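CLIP-associating protein 2 (Mus musculus, PDB 3WOZ) probably binds tubulin and contributes to the control of microtubule dynamics through HEAT-repeat TOG domains, of which this crystallised fragment, TOG3, is one. Local coordinates at residues Glu49-Met54 / Ser64-Thr69; Thr90-Lys95 / Ala106-Ala111. One frame throughout, in Å; residues are numbered along the deposited sequence. Where two conformers were deposited one is given.

Contact 1: Glu49-Met54 / Ser64-Thr69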
loop_
_atom_site.group_PDB
_atom_site.type_symbol
_atom_site.label_atom_id
_atom_site.label_comp_id
_atom_site.label_asym_id
_atom_site.label_seq_id
_atom_site.Cartn_x
_atom_site.Cartn_y
_atom_site.Cartn_z
ATOM N N GLU A 49 2.006 -4.292 -16.060
ATOM C CA GLU A 49 1.268 -5.550 -16.175
ATOM C C GLU A 49 2.131 -6.743 -15.769
ATOM O O GLU A 49 1.649 -7.671 -15.112
ATOM C CB GLU A 49 0.710 -5.719 -17.591
ATOM C CG GLU A 49 -0.418 -4.732 -17.907
ATOM C CD GLU A 49 -0.761 -4.649 -19.387
ATOM O OE1 GLU A 49 -0.116 -5.346 -20.206
ATOM O OE2 GLU A 49 -1.681 -3.877 -19.730
ATOM N N ILE A 50 3.405 -6.702 -16.156
ATOM C CA ILE A 50 4.398 -7.690 -15.736
ATOM C C ILE A 50 4.619 -7.655 -14.218
ATOM O O ILE A 50 4.676 -8.700 -13.570
ATOM C CB ILE A 50 5.744 -7.481 -16.471
ATOM C CG1 ILE A 50 5.607 -7.874 -17.949
ATOM C CG2 ILE A 50 6.871 -8.280 -15.801
ATOM C CD1 ILE A 50 6.741 -7.370 -18.845
ATOM N N PHE A 51 4.727 -6.449 -13.663
ATOM C CA PHE A 51 4.969 -6.277 -12.234
ATOM C C PHE A 51 3.777 -6.712 -11.384
ATOM O O PHE A 51 3.960 -7.258 -10.296
ATOM C CB PHE A 51 5.364 -4.829 -11.914
ATOM C CG PHE A 51 6.839 -4.545 -12.051
ATOM C CD1 PHE A 51 7.744 -5.556 -12.368
ATOM C CD2 PHE A 51 7.330 -3.264 -11.816
ATOM C CE1 PHE A 51 9.106 -5.289 -12.471
ATOM C CE2 PHE A 51 8.687 -2.992 -11.914
ATOM C CZ PHE A 51 9.577 -4.010 -12.241
ATOM N N THR A 52 2.567 -6.460 -11.889
ATOM C CA THR A 52 1.332 -6.909 -11.251
ATOM C C THR A 52 1.359 -8.423 -11.029
ATOM O O THR A 52 1.037 -8.899 -9.939
ATOM C CB THR A 52 0.088 -6.511 -12.087
ATOM O OG1 THR A 52 0.033 -5.086 -12.211
ATOM C CG2 THR A 52 -1.208 -7.004 -11.431
ATOM N N ARG A 53 1.765 -9.160 -12.064
ATOM C CA ARG A 53 1.884 -10.616 -11.994
ATOM C C ARG A 53 3.073 -11.045 -11.133
ATOM O O ARG A 53 3.016 -12.071 -10.447
ATOM C CB ARG A 53 2.004 -11.217 -13.397
ATOM C CG ARG A 53 0.771 -11.019 -14.271
ATOM C CD ARG A 53 0.787 -11.961 -15.466
ATOM N NE ARG A 53 2.032 -11.864 -16.222
ATOM C CZ ARG A 53 2.244 -10.998 -17.207
ATOM N NH1 ARG A 53 1.293 -10.144 -17.561
ATOM N NH2 ARG A 53 3.410 -10.985 -17.836
HETATM N N MSE A 54 4.142 -10.248 -11.165
HETATM C CA MSE A 54 5.351 -10.522 -10.385
HETATM C C MSE A 54 5.105 -10.536 -8.872
HETATM O O MSE A 54 5.862 -11.145 -8.122
HETATM C CB MSE A 54 6.463 -9.531 -10.737
HETATM C CG MSE A 54 7.834 -10.178 -10.854
HETATM SE SE MSE A 54 9.075 -9.179 -11.979
HETATM C CE MSE A 54 9.847 -10.655 -13.007
ATOM N N SER A 64 12.346 -11.392 -4.522
ATOM C CA SER A 64 13.176 -10.456 -3.762
ATOM C C SER A 64 13.883 -9.435 -4.649
ATOM O O SER A 64 13.984 -8.264 -4.283
ATOM C CB SER A 64 14.185 -11.200 -2.893
ATOM O OG SER A 64 13.589 -11.544 -1.659
HETATM N N MSE A 65 14.367 -9.884 -5.807
HETATM C CA MSE A 65 14.949 -8.986 -6.808
HETATM C C MSE A 65 13.916 -8.011 -7.383
HETATM O O MSE A 65 14.240 -6.859 -7.688
HETATM C CB MSE A 65 15.555 -9.785 -7.954
HETATM C CG MSE A 65 16.841 -10.513 -7.626
HETATM SE SE MSE A 65 17.413 -11.478 -9.221
HETATM C CE MSE A 65 17.716 -9.934 -10.381
ATOM N N PHE A 66 12.685 -8.495 -7.549
ATOM C CA PHE A 66 11.562 -7.680 -8.017
ATOM C C PHE A 66 11.262 -6.555 -7.027
ATOM O O PHE A 66 11.156 -5.395 -7.420
ATOM C CB PHE A 66 10.330 -8.565 -8.272
ATOM C CG PHE A 66 9.005 -7.857 -8.120
ATOM C CD1 PHE A 66 8.606 -6.868 -9.022
ATOM C CD2 PHE A 66 8.137 -8.205 -7.085
ATOM C CE1 PHE A 66 7.371 -6.227 -8.882
ATOM C CE2 PHE A 66 6.897 -7.574 -6.937
ATOM C CZ PHE A 66 6.513 -6.580 -7.834
ATOM N N LEU A 67 11.145 -6.905 -5.748
ATOM C CA LEU A 67 10.952 -5.917 -4.681
ATOM C C LEU A 67 12.025 -4.827 -4.658
ATOM O O LEU A 67 11.718 -3.664 -4.402
ATOM C CB LEU A 67 10.886 -6.595 -3.313
ATOM C CG LEU A 67 9.643 -7.434 -3.012
ATOM C CD1 LEU A 67 9.812 -8.101 -1.660
ATOM C CD2 LEU A 67 8.346 -6.591 -3.067
ATOM N N GLU A 68 13.273 -5.212 -4.924
ATOM C CA GLU A 68 14.386 -4.259 -4.971
ATOM C C GLU A 68 14.314 -3.348 -6.188
ATOM O O GLU A 68 14.664 -2.178 -6.109
ATOM C CB GLU A 68 15.733 -4.984 -4.957
ATOM C CG GLU A 68 16.081 -5.583 -3.615
ATOM C CD GLU A 68 17.279 -6.514 -3.668
ATOM O OE1 GLU A 68 17.365 -7.341 -4.604
ATOM O OE2 GLU A 68 18.131 -6.424 -2.759
ATOM N N THR A 69 13.878 -3.901 -7.313
ATOM C CA THR A 69 13.736 -3.147 -8.555
ATOM C C THR A 69 12.611 -2.110 -8.453
ATOM O O THR A 69 12.690 -1.044 -9.065
ATOM C CB THR A 69 13.475 -4.097 -9.746
ATOM O OG1 THR A 69 14.383 -5.199 -9.678
ATOM C CG2 THR A 69 13.668 -3.379 -11.085
#
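F66 reaches from helix 60-77 to helix 41-54 and meets both F51 and M54, a residue present here as selenomethionine. Its CB lies 3.9 Å from M54 CG. With CG anti to the backbone N (chi1 153°), the ring is directed toward helix 41-54, where it packs on M54 and F51. CG of F66 then sits 3.8 Å from M54 CG, while M54 CB stands over the centre of the ring, 3.8 Å from the centroid and 11° off the normal, a CH-pi contact. The selenium approaches the same ring obliquely, 4.7 Å from its centroid, as in a Met-aromatic contact. CD1 of F66 touches this selenium and F51 CD1, whereas CD2 and CE2 lie near the backbone O of M54. Further out, F66 CE1 is 3.6 Å from F51 CD1. This edge points at the F51 face, with planes at 62°, and makes a T-shaped pair. At the tip, F66 CZ comes 3.6 Å from the backbone O of F51. The F66 ring also meets F55 edge-to-face, and F51 meets F73 likewise, which extends the aromatic cluster of this helix pair. Because F51, M54 and F66 are buried and their side chains meet only through apolar and aromatic contacts, the join depends on shape fit and dispersion rather than on charge.

Contact 2: Thr90-Lys95 / Ala106-Ala111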
loop_
_atom_site.group_PDB
_atom_site.type_symbol
_atom_site.label_atom_id
_atom_site.label_comp_id
_atom_site.label_asym_id
_atom_site.label_seq_id
_atom_site.Cartn_x
_atom_site.Cartn_y
_atom_site.Cartn_z
ATOM N N THR A 90 -1.870 -1.745 -2.768
ATOM C CA THR A 90 -2.651 -2.830 -2.194
ATOM C C THR A 90 -1.892 -4.149 -2.221
ATOM O O THR A 90 -1.940 -4.903 -1.250
ATOM C CB THR A 90 -4.034 -3.008 -2.879
ATOM O OG1 THR A 90 -3.854 -3.257 -4.276
ATOM C CG2 THR A 90 -4.892 -1.772 -2.684
ATOM N N GLN A 91 -1.191 -4.421 -3.324
ATOM C CA GLN A 91 -0.413 -5.651 -3.437
ATOM C C GLN A 91 0.747 -5.677 -2.440
ATOM O O GLN A 91 1.061 -6.727 -1.880
ATOM C CB GLN A 91 0.093 -5.867 -4.865
ATOM C CG GLN A 91 -0.982 -6.309 -5.853
ATOM C CD GLN A 91 -1.517 -7.701 -5.560
ATOM O OE1 GLN A 91 -0.753 -8.662 -5.454
ATOM N NE2 GLN A 91 -2.836 -7.815 -5.430
ATOM N N LEU A 92 1.365 -4.519 -2.214
ATOM C CA LEU A 92 2.441 -4.405 -1.232
ATOM C C LEU A 92 1.926 -4.626 0.188
ATOM O O LEU A 92 2.608 -5.245 1.008
ATOM C CB LEU A 92 3.156 -3.056 -1.339
ATOM C CG LEU A 92 4.190 -2.833 -2.443
ATOM C CD1 LEU A 92 4.714 -1.403 -2.350
ATOM C CD2 LEU A 92 5.354 -3.844 -2.363
ATOM N N LEU A 93 0.719 -4.136 0.471
ATOM C CA LEU A 93 0.121 -4.326 1.795
ATOM C C LEU A 93 -0.266 -5.784 2.041
ATOM O O LEU A 93 -0.123 -6.288 3.158
ATOM C CB LEU A 93 -1.077 -3.398 2.004
ATOM C CG LEU A 93 -0.746 -1.913 2.175
ATOM C CD1 LEU A 93 -2.013 -1.089 2.019
ATOM C CD2 LEU A 93 -0.077 -1.638 3.518
ATOM N N LYS A 94 -0.737 -6.457 0.996
ATOM C CA LYS A 94 -1.004 -7.892 1.069
ATOM C C LYS A 94 0.285 -8.677 1.344
ATOM O O LYS A 94 0.305 -9.559 2.202
ATOM C CB LYS A 94 -1.683 -8.385 -0.210
ATOM C CG LYS A 94 -3.131 -7.934 -0.349
ATOM C CD LYS A 94 -3.757 -8.484 -1.617
ATOM C CE LYS A 94 -5.280 -8.495 -1.504
ATOM N NZ LYS A 94 -5.942 -8.805 -2.808
ATOM N N LYS A 95 1.357 -8.332 0.634
ATOM C CA LYS A 95 2.671 -8.949 0.856
ATOM C C LYS A 95 3.200 -8.672 2.258
ATOM O O LYS A 95 3.737 -9.566 2.910
ATOM C CB LYS A 95 3.685 -8.492 -0.198
ATOM C CG LYS A 95 3.451 -9.081 -1.578
ATOM C CD LYS A 95 3.465 -10.599 -1.533
ATOM C CE LYS A 95 2.493 -11.177 -2.525
ATOM N NZ LYS A 95 2.779 -12.610 -2.747
ATOM N N ALA A 106 11.548 -6.728 5.020
ATOM C CA ALA A 106 12.290 -5.474 4.958
ATOM C C ALA A 106 12.186 -4.819 3.574
ATOM O O ALA A 106 12.060 -3.596 3.468
ATOM C CB ALA A 106 13.753 -5.688 5.346
ATOM N N LYS A 107 12.215 -5.643 2.528
ATOM C CA LYS A 107 12.137 -5.168 1.149
ATOM C C LYS A 107 10.734 -4.667 0.786
ATOM O O LYS A 107 10.595 -3.737 -0.000
ATOM C CB LYS A 107 12.571 -6.271 0.180
ATOM C CG LYS A 107 14.048 -6.673 0.283
ATOM C CD LYS A 107 14.299 -7.964 -0.502
ATOM C CE LYS A 107 15.782 -8.185 -0.813
ATOM N NZ LYS A 107 16.625 -8.348 0.408
ATOM N N VAL A 108 9.708 -5.305 1.349
ATOM C CA VAL A 108 8.321 -4.879 1.169
ATOM C C VAL A 108 8.117 -3.558 1.899
ATOM O O VAL A 108 7.566 -2.611 1.336
ATOM C CB VAL A 108 7.307 -5.928 1.699
ATOM C CG1 VAL A 108 5.873 -5.450 1.472
ATOM C CG2 VAL A 108 7.521 -7.275 1.034
ATOM N N GLN A 109 8.582 -3.493 3.147
ATOM C CA GLN A 109 8.494 -2.260 3.930
ATOM C C GLN A 109 9.177 -1.093 3.215
ATOM O O GLN A 109 8.632 0.011 3.159
ATOM C CB GLN A 109 9.067 -2.447 5.340
ATOM C CG GLN A 109 8.793 -1.271 6.282
ATOM C CD GLN A 109 7.303 -0.988 6.433
ATOM O OE1 GLN A 109 6.573 -1.761 7.052
ATOM N NE2 GLN A 109 6.845 0.117 5.856
ATOM N N LYS A 110 10.355 -1.359 2.651
ATOM C CA LYS A 110 11.107 -0.358 1.907
ATOM C C LYS A 110 10.313 0.141 0.698
ATOM O O LYS A 110 10.210 1.348 0.477
ATOM C CB LYS A 110 12.470 -0.915 1.473
ATOM C CG LYS A 110 13.263 -0.018 0.517
ATOM C CD LYS A 110 13.716 1.269 1.193
ATOM C CE LYS A 110 14.654 2.068 0.303
ATOM N NZ LYS A 110 14.855 3.438 0.859
ATOM N N ALA A 111 9.766 -0.794 -0.076
ATOM C CA ALA A 111 8.912 -0.456 -1.213
ATOM C C ALA A 111 7.690 0.368 -0.791
ATOM O O ALA A 111 7.310 1.317 -1.481
ATOM C CB ALA A 111 8.488 -1.711 -1.953
#
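A short backbone bond, K110 N to A106 O at 2.9 Å, closes the helical turn that carries V108, whose side chain packs against L92 of helix 85-96. V108 comes closest, with CG1 3.3 Å from the carbonyl O of L92, a methyl packed against a backbone oxygen. The torsion that does this sets CG1 anti to the backbone N (chi1 -179°), and the same methyl lies 4.1 Å from K95 CB. L92 answers from the other helix with both its branches. Its CD1 and CD2 rest against the A111 methyl from the same side, each 3.8 Å from A111 CB, and CD2 also lies 4.2 Å from V108 CG1, the L92 and V108 side chains lying alongside each other and pointing opposite ways. The short segment axes come within 9.6 Å and run at 151°, a near-antiparallel helical hairpin of the kind stacked in the HEAT-repeat solenoid of a TOG domain. Trimming L92 to an alanine would remove both methyls and would probably leave A111 CB without its cross-helix partners and open a gap beside V108. The chain of K95, in contrast, bends at chi2 (-57°) and chi3, which turns its amine away from V108; NZ is hydrogen-bonded to the backbone O of F55. L112 and T115, further along helix 102-118, also touch L92.

How the contacts relate
The two contacts follow one another in series along the chain: contact 1 joins helices 41-54 and 60-77 and closes before contact 2 joins helices 85-96 and 102-118. Their centres are about 11 Å apart, and contact 2 lies nearer the centre of the chain, about 7 Å away against about 15 Å. Direct packing connects them through helices 60-77 and 102-118, where L67 CD1 meets V108 CG2 at 3.6 Å and E68 lies against K107. Two roughly antiparallel helix pairs are thus stacked side by side within the TOG domain, as in a HEAT-repeat solenoid. This continuity is consistent with an elongated helical scaffold presenting a surface to tubulin.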